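Local structure of phosphoglycerate kinase (Coxiella burnetii, 4NG4) at residues A[342-346]-A[366-372]. The protein catalyses the reversible transfer of a phosphate group between ATP and (2R)-3-phosphoglycerate, a step of glycolysis. Residues are numbered along the deposited sequence; the frame is centred on the assembly and turned at random.
Sequences AQAVA and FNLTDQM
Leu-368 reaches across to the last turns of helix 336-347 with both of its methyls. CD1 of Leu-368 meets Ala-342 CB at 3.7 Å and also touches CG of Gln-343, whose extended side chain passes Leu-368 obliquely, while CD2 of Leu-368 lies 4.2 Å from Ala-346 CB. With chi1 at -75° and CG anti to the carbonyl carbon, the Leu-368 side chain continues toward the helix. Farther along the loop, the bent chain of Met-372 crosses Val-345 at about a right angle, with SD of Met-372 3.5 Å from Val-345 CG1. Bends at chi2 and chi3 bring CE of Met-372 to 3.6 Å from Ala-342 O, the oxygen that accepts the helical hydrogen bond from Ala-346 N. Gln-371 lays its CB against Ala-346 CB at 3.9 Å, and Phe-366 approaches Ala-342 CB obliquely through CD2. No hydrogen bond joins the segments. The loop leaves helix 357-365 through a Schellman motif at Asn-367 and leads into strand 374-375, an outermost strand of the parallel sheet in the nucleotide-binding domain. Leu-363 of that helix touches Ala-342 and Met-372, Ser-352 of strand 351-354 meets Val-345 and Met-372, and Trp-322 and Ile-320 of strand 319-323 contact Ala-342 and Val-345, respectively.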
loop_
_atom_site.group_PDB
_atom_site.type_symbol
_atom_site.label_atom_id
_atom_site.label_comp_id
_atom_site.label_asym_id
_atom_site.label_seq_id
_atom_site.Cartn_x
_atom_site.Cartn_y
_atom_site.Cartn_z
ATOM N N ALA A 342 15.041 -9.278 5.343
ATOM C CA ALA A 342 13.928 -9.955 4.684
ATOM C C ALA A 342 13.843 -11.402 5.158
ATOM O O ALA A 342 12.774 -11.877 5.530
ATOM C CB ALA A 342 14.092 -9.894 3.183
ATOM N N GLN A 343 14.988 -12.079 5.181
ATOM C CA GLN A 343 15.073 -13.467 5.623
ATOM C C GLN A 343 14.639 -13.618 7.079
ATOM O O GLN A 343 13.951 -14.590 7.417
ATOM C CB GLN A 343 16.489 -14.006 5.418
ATOM C CG GLN A 343 16.870 -14.117 3.941
ATOM C CD GLN A 343 18.298 -14.603 3.709
ATOM O OE1 GLN A 343 19.192 -14.334 4.512
ATOM N NE2 GLN A 343 18.518 -15.311 2.597
ATOM N N ALA A 344 15.003 -12.654 7.930
ATOM C CA ALA A 344 14.624 -12.693 9.345
ATOM C C ALA A 344 13.099 -12.645 9.529
ATOM O O ALA A 344 12.544 -13.403 10.323
ATOM C CB ALA A 344 15.305 -11.573 10.118
ATOM N N VAL A 345 12.427 -11.780 8.771
ATOM C CA VAL A 345 10.964 -11.689 8.817
ATOM C C VAL A 345 10.336 -12.989 8.296
ATOM O O VAL A 345 9.339 -13.470 8.843
ATOM C CB VAL A 345 10.436 -10.498 7.982
ATOM C CG1 VAL A 345 8.915 -10.367 8.092
ATOM C CG2 VAL A 345 11.103 -9.197 8.429
ATOM N N ALA A 346 10.927 -13.558 7.249
ATOM C CA ALA A 346 10.452 -14.831 6.704
ATOM C C ALA A 346 10.532 -15.958 7.753
ATOM O O ALA A 346 9.488 -16.469 8.193
ATOM C CB ALA A 346 11.237 -15.203 5.444
ATOM N N PHE A 366 14.933 -11.198 -3.965
ATOM C CA PHE A 366 15.423 -12.257 -3.089
ATOM C C PHE A 366 14.493 -13.482 -3.108
ATOM O O PHE A 366 14.711 -14.441 -2.364
ATOM C CB PHE A 366 15.549 -11.721 -1.653
ATOM C CG PHE A 366 16.285 -10.404 -1.542
ATOM C CD1 PHE A 366 17.491 -10.198 -2.206
ATOM C CD2 PHE A 366 15.781 -9.378 -0.749
ATOM C CE1 PHE A 366 18.172 -8.993 -2.094
ATOM C CE2 PHE A 366 16.460 -8.163 -0.617
ATOM C CZ PHE A 366 17.657 -7.976 -1.291
ATOM N N ASN A 367 13.476 -13.445 -3.975
ATOM C CA ASN A 367 12.401 -14.455 -4.030
ATOM C C ASN A 367 11.914 -14.896 -2.655
ATOM O O ASN A 367 11.964 -16.076 -2.316
ATOM C CB ASN A 367 12.813 -15.661 -4.888
ATOM C CG ASN A 367 12.891 -15.322 -6.378
ATOM O OD1 ASN A 367 13.637 -15.951 -7.138
ATOM N ND2 ASN A 367 12.118 -14.324 -6.799
ATOM N N LEU A 368 11.452 -13.919 -1.873
ATOM C CA LEU A 368 10.882 -14.165 -0.549
ATOM C C LEU A 368 9.420 -13.707 -0.398
ATOM O O LEU A 368 8.854 -13.813 0.696
ATOM C CB LEU A 368 11.748 -13.476 0.507
ATOM C CG LEU A 368 13.068 -14.175 0.805
ATOM C CD1 LEU A 368 13.949 -13.269 1.621
ATOM C CD2 LEU A 368 12.835 -15.500 1.518
ATOM N N THR A 369 8.811 -13.232 -1.487
ATOM C CA THR A 369 7.460 -12.653 -1.456
ATOM C C THR A 369 6.368 -13.525 -0.786
ATOM O O THR A 369 5.629 -13.051 0.080
ATOM C CB THR A 369 7.005 -12.264 -2.876
ATOM O OG1 THR A 369 7.832 -11.207 -3.367
ATOM C CG2 THR A 369 5.569 -11.793 -2.872
ATOM N N ASP A 370 6.260 -14.790 -1.167
ATOM C CA ASP A 370 5.204 -15.627 -0.595
ATOM C C ASP A 370 5.460 -16.066 0.872
ATOM O O ASP A 370 4.622 -16.758 1.461
ATOM C CB ASP A 370 4.869 -16.829 -1.509
ATOM C CG ASP A 370 6.032 -17.817 -1.683
ATOM O OD1 ASP A 370 7.038 -17.760 -0.935
ATOM O OD2 ASP A 370 5.926 -18.676 -2.589
ATOM N N GLN A 371 6.598 -15.675 1.454
ATOM C CA GLN A 371 6.910 -16.017 2.860
ATOM C C GLN A 371 6.452 -14.956 3.874
ATOM O O GLN A 371 6.452 -15.219 5.073
ATOM C CB GLN A 371 8.410 -16.345 3.038
ATOM C CG GLN A 371 8.753 -17.840 2.875
ATOM C CD GLN A 371 8.271 -18.692 4.045
ATOM O OE1 GLN A 371 8.961 -18.847 5.054
ATOM N NE2 GLN A 371 7.087 -19.253 3.910
ATOM N N MET A 372 6.065 -13.775 3.392
ATOM C CA MET A 372 5.437 -12.752 4.233
ATOM C C MET A 372 3.970 -13.096 4.353
ATOM O O MET A 372 3.373 -13.573 3.393
ATOM C CB MET A 372 5.564 -11.368 3.608
ATOM C CG MET A 372 6.971 -10.953 3.267
ATOM S SD MET A 372 7.966 -10.642 4.719
ATOM C CE MET A 372 9.456 -11.503 4.242
#